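TipC2 (Streptococcus intermedius B196, PDB 6DHX) probably serves as an immunity protein, an antitoxin that protects the producing bacterium against an antibacterial toxin exported by its type VII secretion system. Local coordinates at residues K119-A124 / K189-K194; I92-E97 / V104-K109. One frame throughout, in Å; residues are numbered along the deposited sequence.

Contact 1 (K119-A124 / K189-K194)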
loop_
_atom_site.group_PDB
_atom_site.type_symbol
_atom_site.label_atom_id
_atom_site.label_comp_id
_atom_site.label_asym_id
_atom_site.label_seq_id
_atom_site.Cartn_x
_atom_site.Cartn_y
_atom_site.Cartn_z
ATOM N N LYS A 119 3.458 -7.431 -5.342
ATOM C CA LYS A 119 2.604 -6.438 -5.977
ATOM C C LYS A 119 1.530 -7.223 -6.711
ATOM O O LYS A 119 1.851 -8.183 -7.421
ATOM C CB LYS A 119 3.398 -5.549 -6.948
ATOM C CG LYS A 119 4.506 -4.746 -6.252
ATOM C CD LYS A 119 5.759 -4.336 -7.050
ATOM C CE LYS A 119 5.496 -3.367 -8.147
ATOM N NZ LYS A 119 6.806 -2.967 -8.774
ATOM N N SER A 120 0.268 -6.876 -6.488
ATOM C CA SER A 120 -0.812 -7.617 -7.139
ATOM C C SER A 120 -1.924 -6.633 -7.526
ATOM O O SER A 120 -1.901 -5.440 -7.151
ATOM C CB SER A 120 -1.282 -8.753 -6.212
ATOM O OG SER A 120 -2.007 -8.243 -5.126
ATOM N N VAL A 121 -2.878 -7.118 -8.323
ATOM C CA VAL A 121 -3.937 -6.288 -8.905
ATOM C C VAL A 121 -5.288 -6.927 -8.631
ATOM O O VAL A 121 -5.474 -8.136 -8.871
ATOM C CB VAL A 121 -3.789 -6.137 -10.431
ATOM C CG1 VAL A 121 -4.674 -5.050 -10.873
ATOM C CG2 VAL A 121 -2.413 -5.848 -10.824
ATOM N N LYS A 122 -6.241 -6.112 -8.203
ATOM C CA LYS A 122 -7.609 -6.531 -7.948
ATOM C C LYS A 122 -8.557 -5.545 -8.623
ATOM O O LYS A 122 -8.160 -4.459 -9.075
ATOM C CB LYS A 122 -7.885 -6.580 -6.429
ATOM C CG LYS A 122 -6.986 -7.540 -5.627
ATOM C CD LYS A 122 -7.319 -7.415 -4.127
ATOM C CE LYS A 122 -6.330 -8.167 -3.208
ATOM N NZ LYS A 122 -5.279 -8.840 -3.984
ATOM N N ILE A 123 -9.834 -5.917 -8.669
ATOM C CA ILE A 123 -10.878 -5.099 -9.252
ATOM C C ILE A 123 -11.953 -4.867 -8.197
ATOM O O ILE A 123 -12.242 -5.754 -7.389
ATOM C CB ILE A 123 -11.477 -5.785 -10.510
ATOM C CG1 ILE A 123 -10.417 -5.851 -11.624
ATOM C CG2 ILE A 123 -12.713 -5.096 -10.949
ATOM C CD1 ILE A 123 -10.091 -4.462 -12.260
ATOM N N ALA A 124 -12.527 -3.669 -8.187
ATOM C CA ALA A 124 -13.737 -3.382 -7.422
ATOM C C ALA A 124 -14.856 -2.988 -8.376
ATOM O O ALA A 124 -14.664 -2.120 -9.236
ATOM C CB ALA A 124 -13.493 -2.250 -6.402
ATOM N N LYS A 189 8.209 -9.253 -5.994
ATOM C CA LYS A 189 7.452 -10.173 -6.849
ATOM C C LYS A 189 6.258 -9.418 -7.407
ATOM O O LYS A 189 5.495 -8.825 -6.654
ATOM C CB LYS A 189 6.991 -11.396 -6.073
ATOM C CG LYS A 189 8.148 -12.208 -5.532
ATOM C CD LYS A 189 7.682 -13.488 -4.858
ATOM C CE LYS A 189 8.871 -14.255 -4.275
ATOM N NZ LYS A 189 8.435 -15.443 -3.488
HETATM N N MSE A 190 6.098 -9.437 -8.725
HETATM C CA MSE A 190 5.074 -8.614 -9.343
HETATM C C MSE A 190 4.156 -9.515 -10.133
HETATM O O MSE A 190 4.625 -10.253 -10.998
HETATM C CB MSE A 190 5.749 -7.568 -10.223
HETATM C CG MSE A 190 4.887 -6.744 -11.128
HETATM SE SE MSE A 190 6.035 -5.215 -11.666
HETATM C CE MSE A 190 7.404 -5.515 -10.489
ATOM N N GLN A 191 2.864 -9.484 -9.784
ATOM C CA GLN A 191 1.897 -10.381 -10.417
ATOM C C GLN A 191 1.861 -10.195 -11.933
ATOM O O GLN A 191 1.716 -11.169 -12.691
ATOM C CB GLN A 191 0.507 -10.137 -9.826
ATOM C CG GLN A 191 -0.570 -11.105 -10.352
ATOM C CD GLN A 191 -1.971 -10.773 -9.844
ATOM O OE1 GLN A 191 -2.221 -9.693 -9.277
ATOM N NE2 GLN A 191 -2.900 -11.688 -10.078
ATOM N N TRP A 192 1.982 -8.960 -12.400
ATOM C CA TRP A 192 1.796 -8.659 -13.811
ATOM C C TRP A 192 3.100 -8.691 -14.614
ATOM O O TRP A 192 3.137 -8.173 -15.738
ATOM C CB TRP A 192 1.121 -7.292 -13.954
ATOM C CG TRP A 192 1.895 -6.119 -13.384
ATOM C CD1 TRP A 192 2.869 -5.399 -14.001
ATOM C CD2 TRP A 192 1.694 -5.501 -12.099
ATOM N NE1 TRP A 192 3.301 -4.369 -13.175
ATOM C CE2 TRP A 192 2.597 -4.421 -12.003
ATOM C CE3 TRP A 192 0.849 -5.767 -11.021
ATOM C CZ2 TRP A 192 2.654 -3.577 -10.879
ATOM C CZ3 TRP A 192 0.925 -4.943 -9.891
ATOM C CH2 TRP A 192 1.816 -3.864 -9.832
ATOM N N GLU A 193 4.149 -9.320 -14.084
ATOM C CA GLU A 193 5.470 -9.231 -14.703
ATOM C C GLU A 193 5.467 -9.740 -16.127
ATOM O O GLU A 193 6.195 -9.216 -16.978
ATOM C CB GLU A 193 6.483 -10.037 -13.912
ATOM C CG GLU A 193 7.867 -9.941 -14.478
ATOM C CD GLU A 193 8.812 -10.929 -13.844
ATOM O OE1 GLU A 193 8.585 -11.288 -12.667
ATOM O OE2 GLU A 193 9.776 -11.354 -14.524
ATOM N N LYS A 194 4.662 -10.750 -16.413
ATOM C CA LYS A 194 4.663 -11.317 -17.755
ATOM C C LYS A 194 3.439 -10.918 -18.566
ATOM O O LYS A 194 3.277 -11.403 -19.684
ATOM C CB LYS A 194 4.820 -12.836 -17.658
ATOM C CG LYS A 194 6.109 -13.221 -16.936
ATOM C CD LYS A 194 6.569 -14.645 -17.189
ATOM C CE LYS A 194 5.887 -15.636 -16.259
ATOM N NZ LYS A 194 6.879 -16.543 -15.610
HETATM O O HOH W 1 -5.307 -10.757 -8.863
#
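Lys119, Trp192 and Gln191 account for most of the 374 Å² buried where strand 116-127 meets the C-terminal end of the chain. The backbone of Lys119 forms the single parallel bridge to Met190: Lys119 N donates to Lys189 O (2.8 Å, 169° at the hydrogen), and Lys119 O accepts from Gln191 N at 2.9 Å. With CG anti to the carbonyl carbon and a bend at chi3, its side chain runs alongside selenomethionine Met190 and ends with NZ 3.1 Å from Met190 CE. The ammonium also makes a cation-pi contact with Tyr158 of helix 151-173.

Trp192, its CG in the crowded position between backbone N and carbonyl carbon (chi1 61°), brings its indole against the side chains of Lys119 and Val121. The six-membered ring does the touching: CH2 approaches Lys119 CB at 3.7 Å and CE3 meets Val121 CG2 at 3.3 Å, both obliquely, while Met190 CG lies over the centre of one face. Asp155 takes the hydrogen bond of the indole NE1, tying the ring to helix 151-173.

The side-chain OE1 of Gln191 stands where the next carbonyl of a parallel ladder would be. Extended along the strand, with CG anti to its N (chi1 -176°), the side chain brings OE1 2.8 Å from Val121 N, nearly along the C=O axis. Its NE2 donates to a water that in turn donates to Val121 O, so the amide holds Val121 N directly and Val121 O through the water; NE2 also bonds Glu137. The arrangement is that of a parallel edge strand whose bridge is followed by a type I turn, Met190 to Glu193, its ladder prolonged by a side-chain amide.

Contact 2 (I92-E97 / V104-K109)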
loop_
_atom_site.group_PDB
_atom_site.type_symbol
_atom_site.label_atom_id
_atom_site.label_comp_id
_atom_site.label_asym_id
_atom_site.label_seq_id
_atom_site.Cartn_x
_atom_site.Cartn_y
_atom_site.Cartn_z
ATOM N N ILE A 92 0.591 -1.399 1.367
ATOM C CA ILE A 92 0.349 -0.114 0.714
ATOM C C ILE A 92 -0.575 -0.415 -0.459
ATOM O O ILE A 92 -0.235 -1.240 -1.304
ATOM C CB ILE A 92 1.660 0.518 0.213
ATOM C CG1 ILE A 92 2.608 0.787 1.402
ATOM C CG2 ILE A 92 1.365 1.781 -0.662
ATOM C CD1 ILE A 92 4.076 0.989 0.929
ATOM N N TYR A 93 -1.733 0.231 -0.528
ATOM C CA TYR A 93 -2.583 -0.014 -1.679
ATOM C C TYR A 93 -3.239 1.273 -2.140
ATOM O O TYR A 93 -3.329 2.270 -1.415
ATOM C CB TYR A 93 -3.643 -1.102 -1.411
ATOM C CG TYR A 93 -4.745 -0.759 -0.438
ATOM C CD1 TYR A 93 -4.564 -0.909 0.936
ATOM C CD2 TYR A 93 -5.990 -0.325 -0.913
ATOM C CE1 TYR A 93 -5.609 -0.605 1.836
ATOM C CE2 TYR A 93 -7.017 -0.022 -0.048
ATOM C CZ TYR A 93 -6.833 -0.157 1.330
ATOM O OH TYR A 93 -7.888 0.132 2.202
ATOM N N PHE A 94 -3.683 1.244 -3.396
ATOM C CA PHE A 94 -4.373 2.400 -3.914
ATOM C C PHE A 94 -5.347 1.936 -4.969
ATOM O O PHE A 94 -5.259 0.808 -5.485
ATOM C CB PHE A 94 -3.411 3.447 -4.486
ATOM C CG PHE A 94 -2.547 2.952 -5.657
ATOM C CD1 PHE A 94 -1.321 2.331 -5.420
ATOM C CD2 PHE A 94 -2.947 3.170 -6.976
ATOM C CE1 PHE A 94 -0.499 1.911 -6.483
ATOM C CE2 PHE A 94 -2.141 2.744 -8.035
ATOM C CZ PHE A 94 -0.898 2.143 -7.795
ATOM N N GLU A 95 -6.312 2.806 -5.241
ATOM C CA GLU A 95 -7.431 2.492 -6.129
ATOM C C GLU A 95 -7.685 3.665 -7.060
ATOM O O GLU A 95 -7.517 4.833 -6.683
ATOM C CB GLU A 95 -8.732 2.161 -5.342
ATOM C CG GLU A 95 -8.595 1.055 -4.270
ATOM C CD GLU A 95 -9.947 0.617 -3.681
ATOM O OE1 GLU A 95 -10.972 1.276 -3.955
ATOM O OE2 GLU A 95 -9.971 -0.386 -2.926
ATOM N N LYS A 96 -8.073 3.339 -8.288
ATOM C CA LYS A 96 -8.280 4.301 -9.360
ATOM C C LYS A 96 -9.491 3.870 -10.162
ATOM O O LYS A 96 -9.672 2.678 -10.454
ATOM C CB LYS A 96 -7.051 4.378 -10.276
ATOM C CG LYS A 96 -7.059 5.554 -11.255
ATOM C CD LYS A 96 -5.895 5.456 -12.225
ATOM C CE LYS A 96 -6.340 4.834 -13.542
ATOM N NZ LYS A 96 -7.428 5.617 -14.203
ATOM N N GLU A 97 -10.329 4.826 -10.522
ATOM C CA GLU A 97 -11.434 4.467 -11.392
ATOM C C GLU A 97 -10.886 4.173 -12.792
ATOM O O GLU A 97 -10.016 4.896 -13.288
ATOM C CB GLU A 97 -12.470 5.592 -11.420
ATOM C CG GLU A 97 -13.771 5.161 -12.079
ATOM C CD GLU A 97 -14.652 6.336 -12.491
ATOM O OE1 GLU A 97 -14.138 7.481 -12.553
ATOM O OE2 GLU A 97 -15.854 6.103 -12.769
ATOM N N VAL A 104 -9.682 -0.208 -10.364
ATOM C CA VAL A 104 -8.553 -1.101 -10.171
ATOM C C VAL A 104 -7.943 -0.819 -8.805
ATOM O O VAL A 104 -7.943 0.313 -8.317
ATOM C CB VAL A 104 -7.525 -0.927 -11.304
ATOM C CG1 VAL A 104 -6.819 0.452 -11.179
ATOM C CG2 VAL A 104 -6.531 -2.041 -11.318
ATOM N N ARG A 105 -7.487 -1.869 -8.147
ATOM C CA ARG A 105 -6.832 -1.744 -6.852
ATOM C C ARG A 105 -5.460 -2.348 -7.006
ATOM O O ARG A 105 -5.343 -3.518 -7.372
ATOM C CB ARG A 105 -7.594 -2.492 -5.773
ATOM C CG ARG A 105 -9.090 -2.417 -5.867
ATOM C CD ARG A 105 -9.695 -3.436 -4.888
ATOM N NE ARG A 105 -9.809 -2.934 -3.509
ATOM C CZ ARG A 105 -8.848 -2.925 -2.583
ATOM N NH1 ARG A 105 -9.115 -2.448 -1.368
ATOM N NH2 ARG A 105 -7.625 -3.339 -2.865
ATOM N N ILE A 106 -4.418 -1.578 -6.730
ATOM C CA ILE A 106 -3.078 -2.130 -6.801
ATOM C C ILE A 106 -2.591 -2.275 -5.365
ATOM O O ILE A 106 -2.611 -1.309 -4.586
ATOM C CB ILE A 106 -2.163 -1.264 -7.690
ATOM C CG1 ILE A 106 -2.677 -1.383 -9.140
ATOM C CG2 ILE A 106 -0.744 -1.753 -7.678
ATOM C CD1 ILE A 106 -1.985 -0.432 -10.138
ATOM N N TRP A 107 -2.163 -3.486 -5.038
ATOM C CA TRP A 107 -2.030 -4.017 -3.693
ATOM C C TRP A 107 -0.584 -4.433 -3.500
ATOM O O TRP A 107 -0.088 -5.304 -4.225
ATOM C CB TRP A 107 -2.962 -5.232 -3.639
ATOM C CG TRP A 107 -3.211 -5.883 -2.429
ATOM C CD1 TRP A 107 -2.528 -6.951 -1.905
ATOM C CD2 TRP A 107 -4.300 -5.638 -1.566
ATOM N NE1 TRP A 107 -3.129 -7.371 -0.756
ATOM C CE2 TRP A 107 -4.219 -6.577 -0.515
ATOM C CE3 TRP A 107 -5.350 -4.728 -1.582
ATOM C CZ2 TRP A 107 -5.143 -6.615 0.529
ATOM C CZ3 TRP A 107 -6.262 -4.762 -0.536
ATOM C CH2 TRP A 107 -6.153 -5.698 0.499
ATOM N N ASN A 108 0.111 -3.823 -2.533
ATOM C CA ASN A 108 1.562 -3.989 -2.469
ATOM C C ASN A 108 1.888 -4.360 -1.042
ATOM O O ASN A 108 1.885 -3.486 -0.164
ATOM C CB ASN A 108 2.281 -2.716 -2.868
ATOM C CG ASN A 108 1.728 -2.156 -4.179
ATOM O OD1 ASN A 108 2.062 -2.692 -5.245
ATOM N ND2 ASN A 108 0.857 -1.128 -4.111
ATOM N N LYS A 109 2.109 -5.647 -0.818
ATOM C CA LYS A 109 2.192 -6.170 0.539
ATOM C C LYS A 109 3.631 -6.579 0.831
ATOM O O LYS A 109 4.159 -7.457 0.158
ATOM C CB LYS A 109 1.258 -7.369 0.697
ATOM C CG LYS A 109 1.275 -7.899 2.144
ATOM C CD LYS A 109 0.098 -8.878 2.305
ATOM C CE LYS A 109 0.170 -9.756 3.550
ATOM N NZ LYS A 109 -0.951 -10.821 3.660
#
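Strands 89-99 and 102-111 form an antiparallel beta hairpin, and the segments 92-97 and 104-109 are its regular ladder: their axes run 4.7 Å apart at 168°. Six backbone hydrogen bonds join the hydrogen-bonded pairs Ile92-Asn108, Phe94-Ile106 and Lys96-Val104. Phe94 illustrates the reciprocal pattern, its N donating to Ile106 O at 3.0 Å and its O accepting from Ile106 N at 2.8 Å. Between these rungs the CA atoms of Tyr93, Glu95 and Arg105 make CA-H...O contacts to carbonyls of the partner strand.

Apolar packing centres on Phe94 and Ile106, whose side chains run side by side; Phe94 also touches Ile161 of helix 151-173. The phenyl group, in the crowded position between backbone N and carbonyl carbon, turns one face to Ile106, whose CB sits 4.0 Å from the ring centroid, 24° off the normal, a CH-pi contact.

Aromatic and charged groups occupy the face of Tyr93, Glu95, Arg105 and Trp107. The rings of Tyr93 and Trp107 lie obliquely, with planes at 35°, and Trp107 CZ3 stands over one tyrosine face. Tyr93 OH bonds Lys76. The Arg105 guanidinium runs beside the tyrosine ring, its NH1 3.5 Å from Tyr93 CE2. Glu95 OE2 makes a salt bridge to Arg105 NE, coming over a face of the guanidinium, although OE2 lies too close to a neighbour for its place to be sure; Glu95 OE1 pairs with Arg103.

One polar side chain reinforces the ladder: Asn108 ND2 donates to Ile92 O at 3.0 Å from above the carbonyl plane, so that this oxygen accepts from both the backbone N and ND2 of Asn108.

Both contacts reach the same mixed sheet, in which strand 102-111 of contact 2 lies beside strand 116-127 of contact 1. The joint is direct: Ser120 N probably bonds Trp107 O at 2.8 Å, and Val121 CG1 packs on Val104 CG2 at 3.6 Å. Contact 2 is the deeper, centred about 7 Å from the centre of the chain with eight of its ten touching residues buried; contact 1 lies about 13 Å out and is partly buried. The difference appears in their chemistry. The hairpin relies on a full antiparallel ladder, whereas the C-terminal segment has one parallel bridge and supplements it with a side-chain amide, a water and an indole.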